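Local structure of putative uncharacterized protein TTHA0988 (Thermus thermophilus, 3OEP) at residues R3-R8 with L48-R53; V40-V45 with V114-F119; A127-A132 with V155-Y160; L233-G238 with A271-F276; N262-N267 with V290-G295. The protein is of unknown function but is a homologue of the KipI and KipA proteins, with two cyclophilin-like regions in one chain, and is probably not an allophanate hydrolase. One frame throughout, in Å; residues are numbered along the deposited sequence.

Contact 1 (R3-R8 with L48-R53); sequences RGFYLR and LEYDPR
Strand 3-8 forms an outer member of a three-stranded antiparallel sheet, pairing with the central strand 45-50 in a β-α-β-β-α succession. Arg3 with Tyr50 and Phe5 with Leu48 are hydrogen-bonded pairs; Tyr50 N reaches Arg3 O at 2.8 Å, and Leu48 N gives Phe5 O an almost straight bond of 2.9 Å. Gly4 and Glu49 form the non-hydrogen-bonded pair between them, and Gly4 CA lies 3.1 Å from Leu48 O in a CA-H...O contact.

Apolar packing covers the face bearing Phe5, Leu48 and Tyr50, on which helix 57-66 lies. Phe5 CZ touches Leu48 CD1 at 3.8 Å, while Tyr50 CE1 comes to the edge of the Phe5 ring, 3.6 Å from CD2. Arg3 CB sits over one face of the Tyr50 ring as a CH-pi contact. An alanine in place of Tyr50 would probably loosen this face, since the CH-pi contact, the contact of CE1 with Phe5 and the water links of the hydroxyl would go with the ring.

Among the polar groups, Glu49 on the other face bridges to Arg249. The Arg3 chain bends at chi3 (-71°), laying the guanidinium face on Pro52, and water 1 joins Arg3 NH1 to Tyr50 OH with 2.7 Å to each atom.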
# COMPACT_ATOMS: atom_id res chain seq x y z
N ARG A 3 0.10 7.55 14.12
CA ARG A 3 0.55 8.93 14.02
C ARG A 3 1.92 8.93 13.35
O ARG A 3 2.61 7.91 13.34
CB ARG A 3 0.66 9.53 15.42
CG ARG A 3 0.70 11.05 15.45
CD ARG A 3 0.46 11.55 16.87
NE ARG A 3 -0.93 11.36 17.29
CZ ARG A 3 -1.36 11.34 18.55
NH1 ARG A 3 -0.52 11.50 19.57
NH2 ARG A 3 -2.65 11.16 18.81
N GLY A 4 2.31 10.05 12.76
CA GLY A 4 3.60 10.13 12.09
C GLY A 4 4.18 11.52 12.04
O GLY A 4 3.47 12.51 12.26
N PHE A 5 5.48 11.60 11.80
CA PHE A 5 6.13 12.88 11.56
C PHE A 5 7.35 12.70 10.67
O PHE A 5 7.88 11.59 10.53
CB PHE A 5 6.50 13.58 12.87
CG PHE A 5 7.48 12.83 13.72
CD1 PHE A 5 8.85 13.00 13.57
CD2 PHE A 5 7.03 11.97 14.71
CE1 PHE A 5 9.75 12.31 14.36
CE2 PHE A 5 7.93 11.27 15.51
CZ PHE A 5 9.29 11.44 15.34
N TYR A 6 7.77 13.81 10.08
CA TYR A 6 8.87 13.84 9.14
C TYR A 6 10.07 14.58 9.75
O TYR A 6 9.91 15.65 10.35
CB TYR A 6 8.47 14.56 7.86
CG TYR A 6 7.37 13.89 7.05
CD1 TYR A 6 7.68 13.07 5.97
CD2 TYR A 6 6.03 14.10 7.36
CE1 TYR A 6 6.68 12.46 5.22
CE2 TYR A 6 5.01 13.49 6.60
CZ TYR A 6 5.35 12.68 5.53
OH TYR A 6 4.37 12.07 4.79
N LEU A 7 11.25 13.98 9.62
CA LEU A 7 12.50 14.67 9.88
C LEU A 7 13.13 15.00 8.52
O LEU A 7 13.12 14.17 7.61
CB LEU A 7 13.43 13.80 10.71
CG LEU A 7 12.87 13.37 12.07
CD1 LEU A 7 13.91 12.53 12.80
CD2 LEU A 7 12.45 14.56 12.92
N ARG A 8 13.64 16.22 8.39
CA ARG A 8 14.14 16.70 7.11
C ARG A 8 15.57 17.22 7.29
O ARG A 8 15.79 18.15 8.07
CB ARG A 8 13.22 17.79 6.56
CG ARG A 8 11.78 17.30 6.37
CD ARG A 8 10.80 18.42 6.01
NE ARG A 8 9.44 17.88 5.90
CZ ARG A 8 8.98 17.21 4.84
NH1 ARG A 8 9.74 16.99 3.77
NH2 ARG A 8 7.74 16.75 4.84
N LEU A 48 8.63 8.79 10.19
CA LEU A 48 8.47 7.84 11.28
C LEU A 48 6.99 7.72 11.61
O LEU A 48 6.32 8.74 11.83
CB LEU A 48 9.26 8.28 12.51
CG LEU A 48 10.77 8.42 12.31
CD1 LEU A 48 11.44 8.90 13.59
CD2 LEU A 48 11.39 7.10 11.84
N GLU A 49 6.49 6.49 11.63
CA GLU A 49 5.10 6.21 11.95
C GLU A 49 5.08 5.37 13.22
O GLU A 49 5.86 4.43 13.36
CB GLU A 49 4.45 5.48 10.79
CG GLU A 49 2.94 5.55 10.76
CD GLU A 49 2.37 4.64 9.69
OE1 GLU A 49 2.64 3.42 9.75
OE2 GLU A 49 1.65 5.13 8.80
N TYR A 50 4.19 5.71 14.15
CA TYR A 50 4.20 5.07 15.45
C TYR A 50 2.80 5.02 16.06
O TYR A 50 1.92 5.80 15.70
CB TYR A 50 5.17 5.80 16.39
CG TYR A 50 4.78 7.23 16.66
CD1 TYR A 50 5.06 8.23 15.73
CD2 TYR A 50 4.12 7.59 17.83
CE1 TYR A 50 4.69 9.55 15.97
CE2 TYR A 50 3.74 8.90 18.07
CZ TYR A 50 4.03 9.88 17.14
OH TYR A 50 3.67 11.18 17.38
N ASP A 51 2.61 4.07 16.97
CA ASP A 51 1.36 3.94 17.72
C ASP A 51 1.53 4.71 19.03
O ASP A 51 2.27 4.28 19.91
CB ASP A 51 1.06 2.47 18.02
CG ASP A 51 -0.22 2.27 18.82
OD1 ASP A 51 -0.79 3.26 19.33
OD2 ASP A 51 -0.67 1.11 18.93
N PRO A 52 0.84 5.86 19.16
CA PRO A 52 1.06 6.72 20.32
C PRO A 52 0.66 6.10 21.66
O PRO A 52 1.10 6.57 22.70
CB PRO A 52 0.19 7.95 20.01
CG PRO A 52 -0.80 7.50 19.04
CD PRO A 52 -0.17 6.41 18.24
N ARG A 53 -0.17 5.05 21.62
CA ARG A 53 -0.53 4.33 22.85
C ARG A 53 0.65 3.57 23.43
O ARG A 53 0.71 3.36 24.64
CB ARG A 53 -1.69 3.37 22.58
CG ARG A 53 -2.99 4.06 22.17
O HOH W 1 2.18 11.86 19.55
O HOH W 2 3.66 13.13 15.53

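Contact 2 (V40-V45 with V114-F119)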
# COMPACT_ATOMS: atom_id res chain seq x y z
N VAL A 40 10.78 5.26 7.19
CA VAL A 40 10.94 5.31 5.74
C VAL A 40 11.82 6.49 5.32
O VAL A 40 11.42 7.65 5.46
CB VAL A 40 9.58 5.42 5.03
CG1 VAL A 40 9.77 5.26 3.51
CG2 VAL A 40 8.58 4.38 5.56
N PRO A 41 13.01 6.20 4.79
CA PRO A 41 13.86 7.26 4.28
C PRO A 41 13.67 7.46 2.78
O PRO A 41 13.47 6.50 2.04
CB PRO A 41 15.25 6.75 4.60
CG PRO A 41 15.14 5.26 4.37
CD PRO A 41 13.71 4.89 4.76
N ALA A 42 13.72 8.71 2.33
CA ALA A 42 13.67 9.03 0.90
C ALA A 42 14.37 10.36 0.72
O ALA A 42 13.94 11.36 1.29
CB ALA A 42 12.24 9.12 0.42
N TYR A 43 15.46 10.36 -0.04
CA TYR A 43 16.29 11.56 -0.19
C TYR A 43 16.67 12.06 1.20
O TYR A 43 17.12 11.27 2.03
CB TYR A 43 15.57 12.61 -1.04
CG TYR A 43 15.01 12.03 -2.31
CD1 TYR A 43 15.83 11.84 -3.42
CD2 TYR A 43 13.67 11.66 -2.41
CE1 TYR A 43 15.32 11.29 -4.59
CE2 TYR A 43 13.16 11.11 -3.56
CZ TYR A 43 13.99 10.93 -4.65
OH TYR A 43 13.46 10.40 -5.80
N GLY A 44 16.48 13.35 1.49
CA GLY A 44 16.86 13.89 2.80
C GLY A 44 15.78 13.80 3.87
O GLY A 44 15.90 14.43 4.91
N VAL A 45 14.74 13.00 3.64
CA VAL A 45 13.59 12.94 4.54
C VAL A 45 13.49 11.58 5.20
O VAL A 45 13.70 10.54 4.56
CB VAL A 45 12.29 13.21 3.77
CG1 VAL A 45 11.09 13.17 4.70
CG2 VAL A 45 12.37 14.55 3.05
N VAL A 114 21.11 4.72 -4.69
CA VAL A 114 19.68 4.55 -4.44
C VAL A 114 19.26 5.53 -3.34
O VAL A 114 19.56 5.32 -2.17
CB VAL A 114 19.34 3.11 -3.99
CG1 VAL A 114 17.84 2.99 -3.71
CG2 VAL A 114 19.78 2.10 -5.04
N TYR A 115 18.57 6.60 -3.73
CA TYR A 115 18.10 7.62 -2.79
C TYR A 115 16.75 7.29 -2.16
O TYR A 115 16.42 7.80 -1.09
CB TYR A 115 18.01 8.98 -3.49
CG TYR A 115 19.33 9.68 -3.57
CD1 TYR A 115 20.21 9.41 -4.61
CD2 TYR A 115 19.72 10.58 -2.60
CE1 TYR A 115 21.44 10.05 -4.69
CE2 TYR A 115 20.95 11.24 -2.67
CZ TYR A 115 21.80 10.96 -3.72
OH TYR A 115 23.03 11.59 -3.80
N ALA A 116 15.96 6.46 -2.84
CA ALA A 116 14.66 6.04 -2.35
C ALA A 116 14.32 4.73 -3.01
O ALA A 116 14.84 4.41 -4.08
CB ALA A 116 13.59 7.08 -2.67
N LEU A 117 13.46 3.96 -2.36
CA LEU A 117 13.10 2.65 -2.84
C LEU A 117 11.65 2.45 -2.52
O LEU A 117 11.23 2.69 -1.39
CB LEU A 117 13.93 1.58 -2.13
CG LEU A 117 13.89 0.15 -2.68
CD1 LEU A 117 14.64 0.06 -3.99
CD2 LEU A 117 14.50 -0.80 -1.67
N GLY A 118 10.87 2.07 -3.51
CA GLY A 118 9.54 1.54 -3.24
C GLY A 118 8.35 2.31 -3.78
O GLY A 118 7.26 2.16 -3.25
N PHE A 119 8.53 3.10 -4.84
CA PHE A 119 7.36 3.70 -5.48
C PHE A 119 6.33 2.61 -5.81
O PHE A 119 5.12 2.78 -5.63
CB PHE A 119 7.76 4.46 -6.74
CG PHE A 119 6.63 5.22 -7.36
CD1 PHE A 119 5.94 4.70 -8.45
CD2 PHE A 119 6.23 6.45 -6.84
CE1 PHE A 119 4.88 5.40 -9.02
CE2 PHE A 119 5.18 7.15 -7.40
CZ PHE A 119 4.50 6.63 -8.49
O HOH W 3 12.26 5.28 0.14
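One backbone bond ties the two segments: Tyr43 N donates to Tyr115 O at 2.9 Å, nearly straight at the hydrogen (168°), although the donor stands 39° above the carbonyl plane. Side chains close in beside it. Tyr43 CD1 rests against Tyr115 CB at 3.6 Å, the two tyrosine side chains crossing at about a right angle, and CE2 on the other branch of the Tyr43 ring approaches Ala116 CB at 4.1 Å. Ala42 CB and Ala116 CB lie side by side at 3.9 Å. An alanine at Tyr43 would probably leave Tyr115 CB and Ala116 CB poorly packed, because the ring that spans both would be missing.

Behind this shell, a type II' turn from Ala42 to Val45 holds Tyr43 in place. Ala42 and Val45 bond to each other in both directions, and Tyr43 takes the positive phi (54°) that this turn requires at its second residue. On the other side, Tyr115 and Ala116 form a classic beta bulge opposite Phe125, which turns both CB atoms toward the hairpin. Water 3 adds a link, donating to Pro41 O at 2.6 Å and accepting from Leu117 N at 3.1 Å.

The hairpin end of the three-stranded sheet is thereby set against strand 112-117 of the cyclophilin-like region. Helix 15-30 covers Pro41 and Tyr115, strand 124-127 supplies Phe125 against Tyr43, and strand 437-439 brings Pro439 to Ala42.

Contact 3 (A127-A132 with V155-Y160)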
# COMPACT_ATOMS: atom_id res chain seq x y z
N ALA A 127 20.18 8.41 -8.44
CA ALA A 127 20.73 9.69 -8.90
C ALA A 127 22.25 9.61 -8.76
O ALA A 127 22.73 8.79 -7.97
CB ALA A 127 20.16 10.86 -8.07
N GLU A 128 23.04 10.42 -9.48
CA GLU A 128 22.59 11.47 -10.40
C GLU A 128 22.82 11.13 -11.87
O GLU A 128 23.92 10.75 -12.28
CB GLU A 128 23.38 12.76 -10.14
CG GLU A 128 23.21 13.36 -8.75
CD GLU A 128 24.11 14.56 -8.49
OE1 GLU A 128 24.97 14.91 -9.34
OE2 GLU A 128 23.97 15.17 -7.41
N VAL A 129 21.78 11.34 -12.68
CA VAL A 129 21.90 11.31 -14.13
C VAL A 129 22.81 12.45 -14.59
O VAL A 129 22.72 13.58 -14.08
CB VAL A 129 20.50 11.43 -14.80
CG1 VAL A 129 20.60 11.63 -16.31
CG2 VAL A 129 19.66 10.20 -14.49
N GLU A 130 23.72 12.15 -15.52
CA GLU A 130 24.61 13.16 -16.09
C GLU A 130 23.81 14.35 -16.61
O GLU A 130 22.76 14.16 -17.21
CB GLU A 130 25.43 12.58 -17.24
CG GLU A 130 26.49 11.56 -16.82
CD GLU A 130 27.63 12.19 -16.04
OE1 GLU A 130 28.28 13.12 -16.56
OE2 GLU A 130 27.89 11.74 -14.91
N PRO A 131 24.31 15.58 -16.41
CA PRO A 131 23.59 16.77 -16.89
C PRO A 131 23.08 16.68 -18.33
O PRO A 131 21.93 17.04 -18.60
CB PRO A 131 24.63 17.88 -16.75
CG PRO A 131 25.43 17.45 -15.56
CD PRO A 131 25.53 15.96 -15.66
N ALA A 132 23.91 16.18 -19.24
CA ALA A 132 23.55 16.09 -20.66
C ALA A 132 22.39 15.14 -20.95
O ALA A 132 21.78 15.24 -22.01
CB ALA A 132 24.78 15.67 -21.49
N VAL A 155 17.13 14.45 -13.09
CA VAL A 155 18.36 13.94 -12.46
C VAL A 155 18.26 12.47 -12.01
O VAL A 155 19.23 11.90 -11.51
CB VAL A 155 18.75 14.84 -11.25
CG1 VAL A 155 17.82 14.60 -10.08
CG2 VAL A 155 20.22 14.63 -10.85
N GLN A 156 17.09 11.85 -12.20
CA GLN A 156 16.85 10.50 -11.70
C GLN A 156 16.75 9.44 -12.78
O GLN A 156 16.30 9.70 -13.90
CB GLN A 156 15.58 10.47 -10.87
CG GLN A 156 15.60 11.39 -9.67
CD GLN A 156 14.43 11.13 -8.75
OE1 GLN A 156 14.56 10.40 -7.78
NE2 GLN A 156 13.27 11.68 -9.09
N THR A 157 17.17 8.23 -12.43
CA THR A 157 16.91 7.06 -13.25
C THR A 157 16.29 6.00 -12.35
O THR A 157 16.45 6.03 -11.13
CB THR A 157 18.19 6.57 -13.99
OG1 THR A 157 17.86 5.52 -14.91
CG2 THR A 157 19.26 6.08 -13.02
N GLY A 158 15.55 5.08 -12.95
CA GLY A 158 14.85 4.08 -12.17
C GLY A 158 14.62 2.81 -12.96
O GLY A 158 14.83 2.77 -14.18
N ILE A 159 14.22 1.76 -12.25
CA ILE A 159 13.93 0.47 -12.85
C ILE A 159 12.55 0.03 -12.38
O ILE A 159 12.33 -0.13 -11.19
CB ILE A 159 14.96 -0.61 -12.46
CG1 ILE A 159 16.39 -0.14 -12.75
CG2 ILE A 159 14.65 -1.92 -13.20
CD1 ILE A 159 17.47 -0.99 -12.13
N TYR A 160 11.61 -0.12 -13.32
CA TYR A 160 10.26 -0.58 -12.99
C TYR A 160 10.33 -2.08 -12.69
O TYR A 160 10.65 -2.86 -13.58
CB TYR A 160 9.30 -0.31 -14.16
CG TYR A 160 8.97 1.15 -14.40
CD1 TYR A 160 7.74 1.68 -14.01
CD2 TYR A 160 9.88 2.01 -15.01
CE1 TYR A 160 7.43 3.02 -14.22
CE2 TYR A 160 9.58 3.35 -15.23
CZ TYR A 160 8.35 3.85 -14.83
OH TYR A 160 8.04 5.18 -15.04
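The hydrogen bonding across these segments rests on one link, from Val129 N to Val155 O, 2.9 Å long and practically straight at the hydrogen (178°). The donor stands 44° above the carbonyl plane, so the bond comes over the C=O group. The same oxygen receives a CA-H...O contact from Glu128 CA at 3.6 Å and lies 3.7 Å from Ala127 CB. A cis peptide between Ala127 and Glu128 bends the chain here, where strand 124-127 leaves its neighbour 156-159 in the cyclophilin-like region.

Van der Waals contacts make up the rest. Val129 holds CG2 anti to its carbonyl carbon, beside the backbone N, which sends this methyl to Gln156 O at 3.4 Å and to Thr157 CB at 3.9 Å. Val155 turns CG2 anti to its own backbone N and lays it against Glu128 CB at 3.7 Å, with CG close behind; beyond CG the extended glutamate chain leads its carboxylate away.

The Thr157 side chain meets Val129 through CB; its OG1 is bonded to Ala151 O and His107 NE2. The chemistry implies a junction pinned at one carbonyl, with Val155 O as its polar anchor, and otherwise held by aliphatic groups pressed on backbone and on one another, without a charge pair between the segments.

Contact 4 (L233-G238 with A271-F276); sequences LVVDGG and APLLEF
Two carboxylates are the flat polar groups here. That of Asp236 is met above its plane by Gly238 N, which lies 3.0 Å from OD1 and closes an Asx turn just after the strand; OD1 also accepts from the hydroxyls of Ser348 and Ser350, and OD2 from the backbone N of Ala349. The Glu275 carboxylate, at the tip of an extended chain, has salt bridges from Arg331 and Arg420 at OE1 and hydrogen bonds with Tyr333 OH and Leu253 N at OE2, a set that would probably keep it ionised although it is buried.

The backbones form an antiparallel ladder. Leu233 and Glu275 form a hydrogen-bonded pair, with Glu275 N to Leu233 O at 2.8 Å and 176°; Val235 and Leu273 form another, with Leu273 N reaching Val235 O at 3.0 Å in the carbonyl plane. Val234 and Leu274 are the non-hydrogen-bonded pair between them. Past the last rung, Pro272 CA makes a CA-H...O contact of 3.3 Å to Val235 O, and water 4 donates to both Val235 O and Ala271 O.

Leu273 holds CG in the crowded position between N and the carbonyl carbon (chi1 80°), which brings CD2 within 3.8 Å of Val235 CG2. On the opposite face Val234 CG1 packs on Pro272 CB at 4.0 Å, and Leu274, in one of its two conformers, sets CD1 3.3 Å from Leu233 O.

Strand 233-235 is an edge strand of a five-stranded sheet; strand 273-277 separates it from 331-336, and helix 255-264 lies over Leu273.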
# COMPACT_ATOMS: atom_id res chain seq x y z
N LEU A 233 -10.32 -10.61 0.24
CA LEU A 233 -8.94 -10.68 0.69
C LEU A 233 -8.88 -11.27 2.09
O LEU A 233 -9.67 -10.89 2.95
CB LEU A 233 -8.33 -9.28 0.73
CG LEU A 233 -8.28 -8.48 -0.58
CD1 LEU A 233 -7.76 -7.06 -0.31
CD2 LEU A 233 -7.41 -9.19 -1.60
N VAL A 234 -7.93 -12.17 2.31
CA VAL A 234 -7.61 -12.59 3.67
C VAL A 234 -6.61 -11.58 4.23
O VAL A 234 -5.50 -11.47 3.72
CB VAL A 234 -6.99 -13.99 3.70
CG1 VAL A 234 -6.57 -14.36 5.12
CG2 VAL A 234 -8.00 -15.01 3.16
N VAL A 235 -7.01 -10.84 5.26
CA VAL A 235 -6.15 -9.82 5.87
C VAL A 235 -5.91 -10.08 7.35
O VAL A 235 -6.78 -10.61 8.05
CB VAL A 235 -6.73 -8.41 5.70
CG1 VAL A 235 -6.83 -8.03 4.22
CG2 VAL A 235 -8.10 -8.28 6.38
N ASP A 236 -4.71 -9.72 7.83
CA ASP A 236 -4.43 -9.65 9.27
C ASP A 236 -4.30 -8.17 9.68
O ASP A 236 -4.84 -7.30 9.00
CB ASP A 236 -3.22 -10.52 9.67
CG ASP A 236 -1.89 -10.03 9.11
OD1 ASP A 236 -1.79 -8.92 8.52
OD2 ASP A 236 -0.91 -10.79 9.29
N GLY A 237 -3.61 -7.88 10.78
CA GLY A 237 -3.50 -6.49 11.26
C GLY A 237 -2.79 -5.53 10.32
O GLY A 237 -2.98 -4.32 10.41
N GLY A 238 -1.97 -6.08 9.42
CA GLY A 238 -1.20 -5.28 8.47
C GLY A 238 0.25 -5.69 8.44
O GLY A 238 0.70 -6.49 9.27
N ALA A 271 -6.03 -11.47 14.04
CA ALA A 271 -6.04 -12.81 13.44
C ALA A 271 -6.55 -12.73 12.00
O ALA A 271 -7.40 -11.91 11.69
CB ALA A 271 -6.89 -13.77 14.25
N PRO A 272 -6.03 -13.60 11.10
CA PRO A 272 -6.48 -13.47 9.72
C PRO A 272 -7.97 -13.73 9.53
O PRO A 272 -8.50 -14.73 10.04
CB PRO A 272 -5.65 -14.52 8.98
CG PRO A 272 -4.42 -14.68 9.79
CD PRO A 272 -4.90 -14.54 11.22
N LEU A 273 -8.63 -12.85 8.78
CA LEU A 273 -10.05 -12.97 8.48
C LEU A 273 -10.29 -12.49 7.05
O LEU A 273 -9.35 -12.05 6.38
CB LEU A 273 -10.91 -12.22 9.51
CG LEU A 273 -11.10 -10.70 9.39
CD1 LEU A 273 -11.97 -10.20 10.54
CD2 LEU A 273 -9.80 -9.97 9.37
N LEU A 274 -11.54 -12.62 6.59
CA LEU A 274 -11.90 -12.25 5.22
C LEU A 274 -12.49 -10.83 5.17
O LEU A 274 -13.36 -10.50 5.95
CB LEU A 274 -12.92 -13.25 4.68
CG LEU A 274 -13.20 -13.18 3.18
CD1 LEU A 274 -11.91 -13.28 2.39
CD2 LEU A 274 -14.16 -14.29 2.78
N GLU A 275 -11.98 -10.02 4.24
CA GLU A 275 -12.57 -8.72 3.93
C GLU A 275 -13.15 -8.84 2.53
O GLU A 275 -12.52 -9.41 1.64
CB GLU A 275 -11.50 -7.61 3.93
CG GLU A 275 -12.06 -6.23 3.58
CD GLU A 275 -10.98 -5.19 3.41
OE1 GLU A 275 -10.65 -4.90 2.24
OE2 GLU A 275 -10.48 -4.66 4.43
N PHE A 276 -14.35 -8.31 2.33
CA PHE A 276 -14.94 -8.22 0.99
C PHE A 276 -15.65 -6.89 0.80
O PHE A 276 -16.15 -6.29 1.76
CB PHE A 276 -15.91 -9.38 0.72
CG PHE A 276 -16.89 -9.63 1.82
CD1 PHE A 276 -18.17 -9.10 1.76
CD2 PHE A 276 -16.53 -10.38 2.93
CE1 PHE A 276 -19.07 -9.32 2.79
CE2 PHE A 276 -17.42 -10.60 3.97
CZ PHE A 276 -18.69 -10.08 3.89
O HOH W 4 -7.28 -8.86 10.69

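Contact 5 (N262-N267 with V290-G295); sequences NRLVGN and VAAFAG. With SO4 (sulfate ion), chain E.
Helix 255-264 ends in a Schellman motif directly over strand 289-295. Asn267 N returns to Asn262 O at 2.9 Å and Gly266 N to Arg263 O at 3.1 Å, with Gly266 at positive phi (76°) as the C-prime residue. Asn262 O accepts from Val265 N as well, and Asn267 ND2 binds Asn262 OD1, so the helix end is tied down.

The contact with the strand is wholly apolar. Ala292 points its CB between two side chains of the helix end: Leu264 CB lies 3.7 Å away, with its CD1 behind, and Val265 CG1 also lies 3.7 Å from Ala292 CB. That valine methyl, anti to its carbonyl carbon, further rests on the Ala291 backbone and near Val290 CG1. The small side chain of Ala292 is consistent with the close approach of the helix end, while strand 331-336 brings Ala335 to Val265.

Arg263 turns away from the strand to a sulfate, probably from the crystallisation liquor, which also accepts a hydrogen bond from Ala269 N. CB points away from the strand and leads to CG, anti to the carbonyl carbon and 3.7 Å from sulfate O1; CD runs on at 4.0 Å from the same O1 in an extended chain. The sulfate sulfur lies in the guanidinium plane, at its edge. There NE donates to O1 at 3.1 Å, and NH2 at the tip meets O2 at 2.8 Å with an N-H...O angle of 174°.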
# COMPACT_ATOMS: atom_id res chain seq x y z
N ASN A 262 -13.38 -10.47 14.76
CA ASN A 262 -12.46 -11.39 15.44
C ASN A 262 -12.79 -11.58 16.91
O ASN A 262 -12.75 -12.69 17.42
CB ASN A 262 -11.01 -10.93 15.28
CG ASN A 262 -10.35 -11.52 14.05
OD1 ASN A 262 -10.65 -12.65 13.65
ND2 ASN A 262 -9.44 -10.76 13.44
N ARG A 263 -13.10 -10.48 17.59
CA ARG A 263 -13.40 -10.55 19.01
C ARG A 263 -14.68 -11.34 19.30
O ARG A 263 -14.77 -12.03 20.32
CB ARG A 263 -13.45 -9.15 19.61
CG ARG A 263 -12.04 -8.58 19.80
CD ARG A 263 -12.05 -7.08 19.98
NE ARG A 263 -10.70 -6.56 20.20
CZ ARG A 263 -10.33 -5.28 20.02
NH1 ARG A 263 -11.21 -4.37 19.60
NH2 ARG A 263 -9.08 -4.92 20.25
N LEU A 264 -15.65 -11.28 18.39
CA LEU A 264 -16.90 -12.03 18.55
C LEU A 264 -16.69 -13.55 18.57
O LEU A 264 -17.48 -14.26 19.19
CB LEU A 264 -17.90 -11.66 17.45
CG LEU A 264 -18.55 -10.30 17.61
CD1 LEU A 264 -19.16 -9.84 16.29
CD2 LEU A 264 -19.61 -10.35 18.73
N VAL A 265 -15.65 -14.03 17.89
CA VAL A 265 -15.34 -15.46 17.88
C VAL A 265 -14.12 -15.81 18.72
O VAL A 265 -13.52 -16.88 18.56
CB VAL A 265 -15.18 -15.98 16.45
CG1 VAL A 265 -16.49 -15.82 15.68
CG2 VAL A 265 -14.01 -15.27 15.72
N GLY A 266 -13.74 -14.92 19.63
CA GLY A 266 -12.66 -15.18 20.58
C GLY A 266 -11.24 -15.11 20.04
O GLY A 266 -10.31 -15.58 20.69
N ASN A 267 -11.07 -14.52 18.85
CA ASN A 267 -9.73 -14.36 18.26
C ASN A 267 -9.06 -13.09 18.74
O ASN A 267 -9.72 -12.14 19.16
CB ASN A 267 -9.80 -14.27 16.74
CG ASN A 267 -10.33 -15.54 16.09
OD1 ASN A 267 -10.29 -16.63 16.67
ND2 ASN A 267 -10.81 -15.40 14.86
N VAL A 290 -18.00 -21.73 13.96
CA VAL A 290 -18.58 -20.54 14.52
C VAL A 290 -17.88 -19.37 13.85
O VAL A 290 -16.65 -19.28 13.84
CB VAL A 290 -18.47 -20.49 16.04
CG1 VAL A 290 -18.94 -19.14 16.58
CG2 VAL A 290 -19.29 -21.61 16.65
N ALA A 291 -18.68 -18.53 13.22
CA ALA A 291 -18.18 -17.40 12.45
C ALA A 291 -18.87 -16.13 12.90
O ALA A 291 -19.89 -16.17 13.58
CB ALA A 291 -18.42 -17.65 10.94
N ALA A 292 -18.30 -14.98 12.54
CA ALA A 292 -18.93 -13.70 12.85
C ALA A 292 -18.81 -12.77 11.67
O ALA A 292 -17.78 -12.75 10.98
CB ALA A 292 -18.30 -13.07 14.08
N PHE A 293 -19.87 -12.00 11.45
CA PHE A 293 -19.96 -11.04 10.37
C PHE A 293 -20.02 -9.64 10.99
O PHE A 293 -20.77 -9.40 11.93
CB PHE A 293 -21.21 -11.33 9.54
CG PHE A 293 -21.53 -10.26 8.54
CD1 PHE A 293 -22.81 -9.70 8.49
CD2 PHE A 293 -20.57 -9.79 7.66
CE1 PHE A 293 -23.11 -8.71 7.58
CE2 PHE A 293 -20.86 -8.79 6.75
CZ PHE A 293 -22.14 -8.25 6.71
N ALA A 294 -19.18 -8.74 10.49
CA ALA A 294 -19.16 -7.36 10.95
C ALA A 294 -18.85 -6.44 9.78
O ALA A 294 -18.48 -6.90 8.70
CB ALA A 294 -18.14 -7.17 12.08
N GLY A 295 -19.00 -5.14 10.00
CA GLY A 295 -18.86 -4.16 8.93
C GLY A 295 -20.21 -3.74 8.40
O GLY A 295 -21.22 -3.82 9.10
S SO4 E . -7.23 -8.17 21.31
O1 SO4 E . -8.60 -8.65 21.13
O2 SO4 E . -7.15 -6.77 20.92
O3 SO4 E . -6.31 -8.96 20.49
O4 SO4 E . -6.86 -8.31 22.72

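Overall arrangement
From the N terminus, contact 1 closes the first loop by bringing strand 45-50 back to strand 3-8. Contact 2 opens within that loop, at 40-45, and closes beyond it at 114-119; the two therefore cross, and they touch where Tyr6 packs on Val45. Contact 2 ties the three-stranded sheet to the sheet that holds strands 112-117 and 156-159, within which contact 3 follows in series, joined to contact 2 by Tyr115 on Ala127. Farther along the chain, contact 4 opens at 233-238, and contact 5 starts before it closes, so these two cross as well, meeting through Phe276 and Phe293 in a five-stranded sheet. Contacts 3 and 5 lie farthest apart, with centres about 50 Å from each other.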